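Local coordinates for protein 3-dehydroquinate dehydratase (Zymomonas mobilis subsp. mobilis, PDB 6SMF) that probably catalyses the trans-dehydration of 3-dehydroquinate to 3-dehydroshikimate through an enolate intermediate, the third of seven steps toward chorismate, as a type II dehydroquinase dodecamer, at residues 77-82 against 104-109; 10-15 against 50-55; 84-89 against 121-126; 38-43 against 135-140. All coordinates share one frame; numbering follows the deposited sequence.

Contact 1: 77-82 against 104-109; sequences AVILNA and IEVHLS. With FLC (citrate anion), chain E.
The N81 side chain leaves with CG anti to the backbone N (chi1 -172°), which sets CG against V106 O at 3.0 Å, a close pass with no hydrogen bond; H107 has CG beside its own backbone N (chi1 -50°), on the citrate side. The N81 amide is shared between the citrate, Y139 OH (from ND2) and A83 N (to OD1). Citrate OHB gives a bond to N81 OD1, while H107 ND1 meets the same OHB at 2.8 Å, in the imidazole plane. N81 ND2 points at citrate OB1 almost straight (174°), and L108 N bonds to that oxygen too. OB2 is held by S109 N and S109 OG. This grip forms at the C-terminal ends of neighbouring parallel strands of a flavodoxin-like sheet, joined by a beta-alpha-beta crossover through helix 90-98, where N81, L108 and S109 are predicted to bind substrate and H107 to be the proton donor. Earlier, backbone bonds join I104 N to V78 O and L80 N to I104 O. I79 CG2 and V106 CG2 touch at 3.7 Å on the side covered by helix 136-147. H107 NE2 hydrogen-bonds E105 OE2 (2.6 Å), from above the carboxylate plane.

Contact 2: 10-15 against 50-55; sequences IFILNG and VTVEIR
I10 opens the pairing with its backbone, its N bonded to T51 O at 2.9 Å and its O taking E53 N. Its side chain reaches back along the sheet, and CD1 meets CG2 of V50 at 4.1 Å. F11 turns to the other face, where CB of E53 lies over one face of the ring. The tip of R55 also comes to this phenyl: F11 CE2 sits 4.2 Å from R55 NH1, over a face of the guanidinium and offset toward its rim, the two planes 58° apart. R55 is extended from CG to NE to get there, and the charge has its real partners elsewhere, in a salt bridge to E69 and a cation-pi contact with W66. These two strands are neighbours in the five-stranded parallel sheet of the flavodoxin-like fold; 51-56 is the outermost strand on this side within the chain, and helix 34-48 bridges the crossover between the two and covers the face carrying I12 and I54. I12 itself bonds through N to E53 O (2.8 Å) and through O to R55 N. Its CD1 presses on V52 CG2 at 3.4 Å, tight for two methyls, and V52 has a chi1 of 107°, away from a staggered position. L13 goes back to the F11 side and lies side by side with R55, its CD2 4.0 Å from R55 CB. Last, N14 N bonds R55 O at 2.8 Å, while N14 OD1 turns to the hydroxyl of Y139.

Contact 3: 84-89 against 121-126; sequences AYTHTS and SYVGEA
S121 OG, under the methyl of T86, is gripped from more than one direction. With OG anti to its own backbone N (chi1 -180°), S121 is the N-cap of the short helix 122-126 and takes a bond from G124 N at 2.9 Å; the same oxygen is hydrogen-bonded to E105 OE2. CG2 of T86 comes within 3.0 Å of S121 OG, very close for a methyl and an oxygen and therefore doubtful in detail. One backbone bond ties the two segments: Y122 N to T86 O, 2.8 Å. Y122 then wraps the turn, its CB 3.3 Å from S89 O and its ring presenting CE2 at the edge to H87 O, near the ring plane, at 3.7 Å. V123 packs against T86 as well, CB to CG2. The turn follows strand 77-81 and carries H87, a predicted substrate-binding residue, whose ND1 is bonded to K120 O and whose NE2 reaches the bound citrate. A second subunit comes close here too: G124 O is hydrogen-bonded to N110 of that neighbouring chain. Chemically, S121 OG bonds the E105 carboxylate that in turn bonds H107, a second-shell arrangement consistent with positioning the predicted proton donor.

Contact 4: 38-43 against 135-140; sequences ANKLKL and GAESYS
K40 and L41 of helix 34-48 face A136, E137 and Y139 of helix 136-147, two helices that lie on one side of the parallel sheet in this flavodoxin-like fold. The segments run in nearly the same direction, 25° apart, with axes about 10.1 Å from each other. Apolar packing comes first. L41, its CG anti to the carbonyl carbon (chi1 -76°), spreads both methyls over the start of Y139: CD1 and CD2 are each 3.9 Å from Y139 CB. The sheet packs against both side chains through I12, and the Y139 hydroxyl lies at the strand ends, bonding N14 OD1 and N81 ND2. Nearer the surface K40 adds CD against CB of A136 at 4.3 Å. Charge makes a looser link. The K40 and E137 side chains cross at about a right angle; CE of K40 is 3.8 Å from E137 OE2, but NZ of K40 stays 4.6 Å from that oxygen, where any attraction is probably weak and long-range. Among hydrogen bonds, S140 O is bonded to Q44 NE2 of helix 34-48. Within 136-147, OG of S140 meets OE1 of E137 at 2.6 Å, arriving from above the carboxylate plane, 45° out of it.

Contacts 1 and 2 are strand pairings within one sheet, joined where strands 77-81 and 9-14 hydrogen-bond; contact 1 is deeply buried near the chain's centre, contact 2 lies toward the edge with charged groups at its margin. Contacts 3 and 4 sit on opposite sides of that centre, about 22 Å apart between centres, and do not touch. Contact 3 mixes one backbone bond with packing of Y122 and T86, bordering two neighbouring subunits, and meets contact 1 through E105. Contact 4 is helix packing, apolar inside and charged outside, and Y139 carries it to contacts 1 and 2. Contacts 1 and 3 both reach the citrate pocket directly.

Contact 1: 77-82 against 104-109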
loop_
_atom_site.group_PDB
_atom_site.type_symbol
_atom_site.label_atom_id
_atom_site.label_comp_id
_atom_site.label_asym_id
_atom_site.label_seq_id
_atom_site.Cartn_x
_atom_site.Cartn_y
_atom_site.Cartn_z
ATOM N N ALA A 77 -4.842 24.224 -30.834
ATOM C CA ALA A 77 -5.177 23.507 -29.570
ATOM C C ALA A 77 -5.814 22.139 -29.840
ATOM O O ALA A 77 -6.256 21.879 -30.980
ATOM C CB ALA A 77 -6.094 24.353 -28.733
ATOM N N VAL A 78 -5.780 21.260 -28.838
ATOM C CA VAL A 78 -6.560 19.987 -28.794
ATOM C C VAL A 78 -7.426 20.007 -27.538
ATOM O O VAL A 78 -6.933 20.299 -26.437
ATOM C CB VAL A 78 -5.680 18.733 -28.798
ATOM C CG1 VAL A 78 -6.508 17.462 -28.685
ATOM C CG2 VAL A 78 -4.807 18.687 -30.031
ATOM N N ILE A 79 -8.701 19.736 -27.728
ATOM C CA ILE A 79 -9.641 19.466 -26.621
ATOM C C ILE A 79 -9.771 17.952 -26.622
ATOM O O ILE A 79 -10.092 17.409 -27.688
ATOM C CB ILE A 79 -10.963 20.191 -26.867
ATOM C CG1 ILE A 79 -10.799 21.720 -26.835
ATOM C CG2 ILE A 79 -12.009 19.702 -25.899
ATOM C CD1 ILE A 79 -11.989 22.505 -27.452
ATOM N N LEU A 80 -9.423 17.307 -25.509
ATOM C CA LEU A 80 -9.300 15.832 -25.439
ATOM C C LEU A 80 -10.157 15.306 -24.296
ATOM O O LEU A 80 -9.948 15.714 -23.157
ATOM C CB LEU A 80 -7.833 15.445 -25.228
ATOM C CG LEU A 80 -7.588 13.951 -25.062
ATOM C CD1 LEU A 80 -8.101 13.178 -26.285
ATOM C CD2 LEU A 80 -6.103 13.696 -24.808
ATOM N N ASN A 81 -11.121 14.466 -24.642
ATOM C CA ASN A 81 -11.889 13.616 -23.709
ATOM C C ASN A 81 -11.497 12.173 -24.031
ATOM O O ASN A 81 -12.083 11.591 -24.931
ATOM C CB ASN A 81 -13.386 13.895 -23.839
ATOM C CG ASN A 81 -14.124 13.164 -22.758
ATOM O OD1 ASN A 81 -13.537 12.266 -22.175
ATOM N ND2 ASN A 81 -15.370 13.528 -22.491
ATOM N N ALA A 82 -10.459 11.653 -23.394
ATOM C CA ALA A 82 -9.934 10.285 -23.608
ATOM C C ALA A 82 -10.862 9.234 -22.983
ATOM O O ALA A 82 -10.555 8.062 -23.080
ATOM C CB ALA A 82 -8.543 10.202 -23.034
ATOM N N ILE A 104 -6.298 20.639 -23.721
ATOM C CA ILE A 104 -7.306 20.832 -22.646
ATOM C C ILE A 104 -8.057 19.512 -22.422
ATOM O O ILE A 104 -8.664 18.968 -23.397
ATOM C CB ILE A 104 -8.249 21.968 -23.022
ATOM C CG1 ILE A 104 -7.475 23.267 -23.175
ATOM C CG2 ILE A 104 -9.354 22.085 -21.990
ATOM C CD1 ILE A 104 -8.271 24.333 -23.873
ATOM N N GLU A 105 -7.991 19.002 -21.196
ATOM C CA GLU A 105 -8.743 17.798 -20.786
ATOM C C GLU A 105 -10.198 18.212 -20.609
ATOM O O GLU A 105 -10.439 19.233 -19.964
ATOM C CB GLU A 105 -8.199 17.243 -19.476
ATOM C CG GLU A 105 -8.724 15.872 -19.133
ATOM C CD GLU A 105 -8.209 15.324 -17.803
ATOM O OE1 GLU A 105 -7.484 16.082 -17.028
ATOM O OE2 GLU A 105 -8.533 14.126 -17.534
ATOM N N VAL A 106 -11.119 17.410 -21.139
ATOM C CA VAL A 106 -12.582 17.591 -20.971
ATOM C C VAL A 106 -13.229 16.285 -20.499
ATOM O O VAL A 106 -12.878 15.222 -21.004
ATOM C CB VAL A 106 -13.182 18.115 -22.279
ATOM C CG1 VAL A 106 -14.644 17.801 -22.376
ATOM C CG2 VAL A 106 -12.958 19.602 -22.374
ATOM N N HIS A 107 -14.137 16.402 -19.533
ATOM C CA HIS A 107 -15.087 15.347 -19.126
ATOM C C HIS A 107 -16.480 15.975 -19.001
ATOM O O HIS A 107 -16.613 17.068 -18.422
ATOM C CB HIS A 107 -14.684 14.648 -17.810
ATOM C CG HIS A 107 -13.263 14.204 -17.812
ATOM N ND1 HIS A 107 -12.828 13.137 -18.560
ATOM C CD2 HIS A 107 -12.177 14.705 -17.178
ATOM C CE1 HIS A 107 -11.550 12.968 -18.340
ATOM N NE2 HIS A 107 -11.126 13.937 -17.500
ATOM N N LEU A 108 -17.475 15.255 -19.507
ATOM C CA LEU A 108 -18.896 15.542 -19.280
ATOM C C LEU A 108 -19.193 15.476 -17.788
ATOM O O LEU A 108 -19.828 16.399 -17.267
ATOM C CB LEU A 108 -19.711 14.497 -20.040
ATOM C CG LEU A 108 -19.569 14.480 -21.562
ATOM C CD1 LEU A 108 -20.087 13.145 -22.096
ATOM C CD2 LEU A 108 -20.330 15.655 -22.185
ATOM N N SER A 109 -18.856 14.351 -17.154
ATOM C CA SER A 109 -19.143 14.114 -15.717
ATOM C C SER A 109 -17.925 14.612 -14.927
ATOM O O SER A 109 -16.904 15.006 -15.554
ATOM C CB SER A 109 -19.413 12.674 -15.467
ATOM O OG SER A 109 -18.216 11.946 -15.663
HETATM C CAC FLC E . -14.263 9.435 -17.393
HETATM C CA FLC E . -15.459 10.374 -17.625
HETATM C CB FLC E . -15.763 10.681 -19.104
HETATM C CBC FLC E . -16.861 11.730 -19.274
HETATM C CG FLC E . -16.224 9.431 -19.873
HETATM C CGC FLC E . -17.721 9.157 -20.005
HETATM O OA1 FLC E . -14.286 8.297 -17.969
HETATM O OA2 FLC E . -13.304 9.834 -16.661
HETATM O OB1 FLC E . -16.879 12.307 -20.286
HETATM O OB2 FLC E . -17.571 11.942 -18.406
HETATM O OG1 FLC E . -18.142 8.691 -21.121
HETATM O OG2 FLC E . -18.440 9.245 -18.992
HETATM O OHB FLC E . -14.539 11.182 -19.635
#

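Contact 2: 10-15 against 50-55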
loop_
_atom_site.group_PDB
_atom_site.type_symbol
_atom_site.label_atom_id
_atom_site.label_comp_id
_atom_site.label_asym_id
_atom_site.label_seq_id
_atom_site.Cartn_x
_atom_site.Cartn_y
_atom_site.Cartn_z
ATOM N N ILE A 10 -8.849 23.772 -34.403
ATOM C CA ILE A 10 -8.801 23.162 -33.045
ATOM C C ILE A 10 -9.353 21.745 -33.141
ATOM O O ILE A 10 -10.552 21.613 -33.420
ATOM C CB ILE A 10 -9.576 24.022 -32.039
ATOM C CG1 ILE A 10 -8.869 25.340 -31.740
ATOM C CG2 ILE A 10 -9.817 23.261 -30.764
ATOM C CD1 ILE A 10 -9.781 26.335 -31.048
ATOM N N PHE A 11 -8.506 20.742 -32.928
ATOM C CA PHE A 11 -8.903 19.321 -32.823
ATOM C C PHE A 11 -9.698 19.124 -31.521
ATOM O O PHE A 11 -9.359 19.687 -30.443
ATOM C CB PHE A 11 -7.666 18.429 -32.855
ATOM C CG PHE A 11 -7.123 18.173 -34.236
ATOM C CD1 PHE A 11 -6.771 19.220 -35.058
ATOM C CD2 PHE A 11 -6.958 16.876 -34.707
ATOM C CE1 PHE A 11 -6.301 18.977 -36.337
ATOM C CE2 PHE A 11 -6.441 16.635 -35.968
ATOM C CZ PHE A 11 -6.151 17.688 -36.788
ATOM N N ILE A 12 -10.792 18.378 -31.640
ATOM C CA ILE A 12 -11.630 17.948 -30.497
ATOM C C ILE A 12 -11.739 16.438 -30.627
ATOM O O ILE A 12 -12.360 15.975 -31.612
ATOM C CB ILE A 12 -12.990 18.641 -30.525
ATOM C CG1 ILE A 12 -12.838 20.166 -30.571
ATOM C CG2 ILE A 12 -13.833 18.179 -29.350
ATOM C CD1 ILE A 12 -14.155 20.929 -30.542
ATOM N N LEU A 13 -11.097 15.726 -29.705
ATOM C CA LEU A 13 -10.883 14.273 -29.811
ATOM C C LEU A 13 -11.633 13.571 -28.680
ATOM O O LEU A 13 -11.382 13.894 -27.516
ATOM C CB LEU A 13 -9.382 14.006 -29.755
ATOM C CG LEU A 13 -8.541 14.669 -30.835
ATOM C CD1 LEU A 13 -7.060 14.354 -30.635
ATOM C CD2 LEU A 13 -8.992 14.230 -32.212
ATOM N N ASN A 14 -12.507 12.638 -29.048
ATOM C CA ASN A 14 -13.378 11.878 -28.126
ATOM C C ASN A 14 -12.932 10.415 -28.137
ATOM O O ASN A 14 -12.737 9.831 -29.213
ATOM C CB ASN A 14 -14.861 12.105 -28.439
ATOM C CG ASN A 14 -15.303 13.532 -28.155
ATOM O OD1 ASN A 14 -15.200 13.990 -27.026
ATOM N ND2 ASN A 14 -15.759 14.260 -29.166
ATOM N N GLY A 15 -12.738 9.861 -26.943
ATOM C CA GLY A 15 -12.312 8.474 -26.783
ATOM C C GLY A 15 -13.494 7.536 -26.715
ATOM O O GLY A 15 -14.604 7.853 -27.144
ATOM N N VAL A 50 -12.987 30.103 -35.705
ATOM C CA VAL A 50 -12.007 28.980 -35.702
ATOM C C VAL A 50 -12.674 27.794 -36.392
ATOM O O VAL A 50 -13.920 27.742 -36.368
ATOM C CB VAL A 50 -11.558 28.651 -34.268
ATOM C CG1 VAL A 50 -11.070 29.889 -33.526
ATOM C CG2 VAL A 50 -12.642 27.984 -33.454
ATOM N N THR A 51 -11.903 26.930 -37.058
ATOM C CA THR A 51 -12.458 25.651 -37.555
ATOM C C THR A 51 -12.149 24.619 -36.478
ATOM O O THR A 51 -11.205 24.788 -35.661
ATOM C CB THR A 51 -12.064 25.277 -38.993
ATOM O OG1 THR A 51 -10.967 24.385 -38.892
ATOM C CG2 THR A 51 -11.788 26.444 -39.926
ATOM N N VAL A 52 -12.945 23.568 -36.468
ATOM C CA VAL A 52 -12.995 22.614 -35.337
ATOM C C VAL A 52 -12.998 21.229 -35.985
ATOM O O VAL A 52 -13.835 21.042 -36.886
ATOM C CB VAL A 52 -14.249 22.977 -34.514
ATOM C CG1 VAL A 52 -15.381 21.984 -34.682
ATOM C CG2 VAL A 52 -13.947 23.251 -33.053
ATOM N N GLU A 53 -12.039 20.350 -35.674
ATOM C CA GLU A 53 -12.000 19.005 -36.301
ATOM C C GLU A 53 -12.336 18.010 -35.212
ATOM O O GLU A 53 -11.515 17.852 -34.310
ATOM C CB GLU A 53 -10.676 18.627 -36.964
ATOM C CG GLU A 53 -10.909 17.683 -38.138
ATOM C CD GLU A 53 -11.190 18.497 -39.388
ATOM O OE1 GLU A 53 -12.366 18.668 -39.755
ATOM O OE2 GLU A 53 -10.226 19.026 -39.993
ATOM N N ILE A 54 -13.505 17.389 -35.306
ATOM C CA ILE A 54 -14.157 16.583 -34.236
ATOM C C ILE A 54 -14.103 15.115 -34.657
ATOM O O ILE A 54 -14.630 14.808 -35.715
ATOM C CB ILE A 54 -15.609 17.049 -34.005
ATOM C CG1 ILE A 54 -15.673 18.567 -33.789
ATOM C CG2 ILE A 54 -16.249 16.269 -32.868
ATOM C CD1 ILE A 54 -17.030 19.099 -33.342
ATOM N N ARG A 55 -13.568 14.256 -33.793
ATOM C CA ARG A 55 -13.333 12.829 -34.069
ATOM C C ARG A 55 -13.593 12.010 -32.795
ATOM O O ARG A 55 -13.486 12.553 -31.667
ATOM C CB ARG A 55 -11.872 12.682 -34.493
ATOM C CG ARG A 55 -11.572 13.418 -35.782
ATOM C CD ARG A 55 -10.186 13.185 -36.349
ATOM N NE ARG A 55 -10.148 14.048 -37.533
ATOM C CZ ARG A 55 -9.134 14.162 -38.384
ATOM N NH1 ARG A 55 -7.996 13.486 -38.226
ATOM N NH2 ARG A 55 -9.307 14.966 -39.405
#

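Contact 3: 84-89 against 121-126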
loop_
_atom_site.group_PDB
_atom_site.type_symbol
_atom_site.label_atom_id
_atom_site.label_comp_id
_atom_site.label_asym_id
_atom_site.label_seq_id
_atom_site.Cartn_x
_atom_site.Cartn_y
_atom_site.Cartn_z
ATOM N N ALA A 84 -12.330 6.432 -20.830
ATOM C CA ALA A 84 -11.686 5.487 -19.882
ATOM C C ALA A 84 -10.165 5.497 -20.049
ATOM O O ALA A 84 -9.511 5.166 -19.104
ATOM C CB ALA A 84 -12.202 4.088 -20.045
ATOM N N TYR A 85 -9.630 5.847 -21.219
ATOM C CA TYR A 85 -8.172 5.773 -21.455
ATOM C C TYR A 85 -7.497 6.871 -20.621
ATOM O O TYR A 85 -6.272 6.779 -20.407
ATOM C CB TYR A 85 -7.815 5.865 -22.949
ATOM C CG TYR A 85 -8.191 4.672 -23.788
ATOM C CD1 TYR A 85 -7.998 3.382 -23.336
ATOM C CD2 TYR A 85 -8.740 4.824 -25.060
ATOM C CE1 TYR A 85 -8.336 2.288 -24.117
ATOM C CE2 TYR A 85 -9.102 3.737 -25.834
ATOM C CZ TYR A 85 -8.892 2.459 -25.365
ATOM O OH TYR A 85 -9.234 1.359 -26.100
ATOM N N THR A 86 -8.246 7.890 -20.190
ATOM C CA THR A 86 -7.740 8.954 -19.272
ATOM C C THR A 86 -7.065 8.307 -18.053
ATOM O O THR A 86 -6.069 8.847 -17.577
ATOM C CB THR A 86 -8.835 9.843 -18.664
ATOM O OG1 THR A 86 -9.783 10.415 -19.609
ATOM C CG2 THR A 86 -8.139 10.914 -17.840
ATOM N N HIS A 87 -7.578 7.168 -17.590
ATOM C CA HIS A 87 -7.181 6.504 -16.333
ATOM C C HIS A 87 -6.140 5.410 -16.583
ATOM O O HIS A 87 -5.539 4.977 -15.593
ATOM C CB HIS A 87 -8.416 5.985 -15.583
ATOM C CG HIS A 87 -9.550 6.950 -15.615
ATOM N ND1 HIS A 87 -9.423 8.275 -15.171
ATOM C CD2 HIS A 87 -10.794 6.822 -16.122
ATOM C CE1 HIS A 87 -10.542 8.924 -15.401
ATOM N NE2 HIS A 87 -11.413 8.055 -15.992
ATOM N N THR A 88 -5.820 5.055 -17.831
ATOM C CA THR A 88 -4.898 3.923 -18.126
ATOM C C THR A 88 -3.719 4.361 -19.012
ATOM O O THR A 88 -2.692 3.662 -18.998
ATOM C CB THR A 88 -5.691 2.755 -18.744
ATOM O OG1 THR A 88 -6.281 3.164 -19.952
ATOM C CG2 THR A 88 -6.873 2.296 -17.910
ATOM N N SER A 89 -3.831 5.429 -19.799
ATOM C CA SER A 89 -2.912 5.626 -20.956
ATOM C C SER A 89 -1.681 6.475 -20.600
ATOM O O SER A 89 -1.719 7.683 -20.735
ATOM C CB SER A 89 -3.602 6.157 -22.167
ATOM O OG SER A 89 -2.687 6.058 -23.257
ATOM N N SER A 121 -5.738 10.664 -13.597
ATOM C CA SER A 121 -5.826 11.218 -14.959
ATOM C C SER A 121 -4.427 11.370 -15.588
ATOM O O SER A 121 -3.725 12.359 -15.307
ATOM C CB SER A 121 -6.577 12.488 -14.942
ATOM O OG SER A 121 -6.633 12.958 -16.259
ATOM N N TYR A 122 -4.022 10.407 -16.406
ATOM C CA TYR A 122 -2.760 10.506 -17.176
ATOM C C TYR A 122 -2.881 11.728 -18.101
ATOM O O TYR A 122 -1.930 12.489 -18.216
ATOM C CB TYR A 122 -2.453 9.213 -17.906
ATOM C CG TYR A 122 -1.835 8.147 -17.047
ATOM C CD1 TYR A 122 -0.578 8.290 -16.494
ATOM C CD2 TYR A 122 -2.534 6.981 -16.757
ATOM C CE1 TYR A 122 0.010 7.277 -15.738
ATOM C CE2 TYR A 122 -1.990 6.000 -15.953
ATOM C CZ TYR A 122 -0.715 6.133 -15.456
ATOM O OH TYR A 122 -0.190 5.097 -14.723
ATOM N N VAL A 123 -4.054 12.015 -18.637
ATOM C CA VAL A 123 -4.219 13.247 -19.473
ATOM C C VAL A 123 -3.949 14.496 -18.641
ATOM O O VAL A 123 -3.112 15.339 -19.064
ATOM C CB VAL A 123 -5.612 13.315 -20.082
ATOM C CG1 VAL A 123 -5.835 14.664 -20.714
ATOM C CG2 VAL A 123 -5.829 12.190 -21.079
ATOM N N GLY A 124 -4.626 14.601 -17.504
ATOM C CA GLY A 124 -4.500 15.748 -16.589
ATOM C C GLY A 124 -3.071 15.974 -16.132
ATOM O O GLY A 124 -2.714 17.122 -15.859
ATOM N N GLU A 125 -2.284 14.910 -16.005
ATOM C CA GLU A 125 -0.882 15.030 -15.544
ATOM C C GLU A 125 -0.022 15.706 -16.630
ATOM O O GLU A 125 1.038 16.190 -16.291
ATOM C CB GLU A 125 -0.339 13.650 -15.185
ATOM C CG GLU A 125 -0.908 13.162 -13.881
ATOM C CD GLU A 125 -0.440 11.804 -13.424
ATOM O OE1 GLU A 125 0.760 11.476 -13.659
ATOM O OE2 GLU A 125 -1.270 11.097 -12.814
ATOM N N ALA A 126 -0.472 15.737 -17.883
ATOM C CA ALA A 126 0.339 16.212 -19.031
ATOM C C ALA A 126 -0.276 17.452 -19.688
ATOM O O ALA A 126 0.461 18.175 -20.354
ATOM C CB ALA A 126 0.453 15.119 -20.026
#

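Contact 4: 38-43 against 135-140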
loop_
_atom_site.group_PDB
_atom_site.type_symbol
_atom_site.label_atom_id
_atom_site.label_comp_id
_atom_site.label_asym_id
_atom_site.label_seq_id
_atom_site.Cartn_x
_atom_site.Cartn_y
_atom_site.Cartn_z
ATOM N N ALA A 38 -21.304 17.969 -31.199
ATOM C CA ALA A 38 -20.561 18.335 -32.428
ATOM C C ALA A 38 -21.261 19.518 -33.113
ATOM O O ALA A 38 -20.564 20.468 -33.553
ATOM C CB ALA A 38 -20.442 17.142 -33.348
ATOM N N ASN A 39 -22.589 19.474 -33.206
ATOM C CA ASN A 39 -23.392 20.536 -33.868
ATOM C C ASN A 39 -23.281 21.816 -33.038
ATOM O O ASN A 39 -22.965 22.868 -33.626
ATOM C CB ASN A 39 -24.833 20.071 -34.127
ATOM C CG ASN A 39 -24.905 18.927 -35.180
ATOM O OD1 ASN A 39 -23.911 18.577 -35.877
ATOM N ND2 ASN A 39 -26.093 18.346 -35.322
ATOM N N LYS A 40 -23.466 21.720 -31.708
ATOM C CA LYS A 40 -23.341 22.886 -30.784
ATOM C C LYS A 40 -21.997 23.574 -31.059
ATOM O O LYS A 40 -22.000 24.837 -31.233
ATOM C CB LYS A 40 -23.432 22.464 -29.317
ATOM C CG LYS A 40 -24.744 22.694 -28.572
ATOM C CD LYS A 40 -24.615 22.214 -27.078
ATOM C CE LYS A 40 -25.288 23.088 -26.025
ATOM N NZ LYS A 40 -26.611 23.575 -26.501
ATOM N N LEU A 41 -20.931 22.750 -31.153
ATOM C CA LEU A 41 -19.503 23.170 -31.163
ATOM C C LEU A 41 -19.162 23.823 -32.500
ATOM O O LEU A 41 -18.474 24.853 -32.478
ATOM C CB LEU A 41 -18.578 21.974 -30.890
ATOM C CG LEU A 41 -18.520 21.513 -29.429
ATOM C CD1 LEU A 41 -17.729 20.221 -29.290
ATOM C CD2 LEU A 41 -17.917 22.584 -28.531
ATOM N N LYS A 42 -19.604 23.227 -33.608
ATOM C CA LYS A 42 -19.425 23.776 -34.984
ATOM C C LYS A 42 -20.012 25.192 -35.076
ATOM O O LYS A 42 -19.337 26.042 -35.701
ATOM C CB LYS A 42 -20.053 22.870 -36.043
ATOM C CG LYS A 42 -19.156 21.700 -36.405
ATOM C CD LYS A 42 -19.862 20.546 -37.006
ATOM C CE LYS A 42 -18.882 19.595 -37.652
ATOM N NZ LYS A 42 -19.552 18.310 -37.916
ATOM N N LEU A 43 -21.174 25.420 -34.439
ATOM C CA LEU A 43 -21.871 26.744 -34.379
ATOM C C LEU A 43 -21.082 27.719 -33.500
ATOM O O LEU A 43 -20.994 28.907 -33.870
ATOM C CB LEU A 43 -23.281 26.582 -33.804
ATOM C CG LEU A 43 -24.395 26.295 -34.801
ATOM C CD1 LEU A 43 -25.679 26.009 -34.035
ATOM C CD2 LEU A 43 -24.566 27.445 -35.777
ATOM N N GLY A 135 -21.376 18.625 -18.423
ATOM C CA GLY A 135 -21.872 17.950 -19.633
ATOM C C GLY A 135 -21.277 18.585 -20.877
ATOM O O GLY A 135 -20.030 18.779 -20.918
ATOM N N ALA A 136 -22.125 18.920 -21.853
ATOM C CA ALA A 136 -21.730 19.535 -23.140
ATOM C C ALA A 136 -21.033 20.887 -22.906
ATOM O O ALA A 136 -20.101 21.211 -23.647
ATOM C CB ALA A 136 -22.953 19.708 -23.994
ATOM N N GLU A 137 -21.495 21.643 -21.901
ATOM C CA GLU A 137 -20.894 22.945 -21.497
ATOM C C GLU A 137 -19.399 22.754 -21.194
ATOM O O GLU A 137 -18.698 23.743 -21.381
ATOM C CB GLU A 137 -21.662 23.609 -20.340
ATOM C CG GLU A 137 -22.980 24.261 -20.755
ATOM C CD GLU A 137 -22.976 25.073 -22.073
ATOM O OE1 GLU A 137 -22.087 25.986 -22.232
ATOM O OE2 GLU A 137 -23.828 24.776 -22.987
ATOM N N SER A 138 -18.932 21.572 -20.754
ATOM C CA SER A 138 -17.487 21.278 -20.555
ATOM C C SER A 138 -16.729 21.552 -21.872
ATOM O O SER A 138 -15.701 22.237 -21.858
ATOM C CB SER A 138 -17.208 19.869 -20.021
ATOM O OG SER A 138 -17.640 19.706 -18.664
ATOM N N TYR A 139 -17.229 21.044 -22.981
ATOM C CA TYR A 139 -16.653 21.283 -24.329
ATOM C C TYR A 139 -16.750 22.772 -24.705
ATOM O O TYR A 139 -15.743 23.338 -25.187
ATOM C CB TYR A 139 -17.362 20.414 -25.378
ATOM C CG TYR A 139 -17.069 18.937 -25.253
ATOM C CD1 TYR A 139 -17.841 18.125 -24.433
ATOM C CD2 TYR A 139 -16.049 18.344 -25.988
ATOM C CE1 TYR A 139 -17.609 16.768 -24.346
ATOM C CE2 TYR A 139 -15.815 16.983 -25.907
ATOM C CZ TYR A 139 -16.586 16.205 -25.072
ATOM O OH TYR A 139 -16.346 14.870 -24.960
ATOM N N SER A 140 -17.918 23.400 -24.525
ATOM C CA SER A 140 -18.145 24.798 -24.953
ATOM C C SER A 140 -17.127 25.708 -24.236
ATOM O O SER A 140 -16.491 26.535 -24.929
ATOM C CB SER A 140 -19.620 25.226 -24.833
ATOM O OG SER A 140 -19.900 26.062 -23.715
#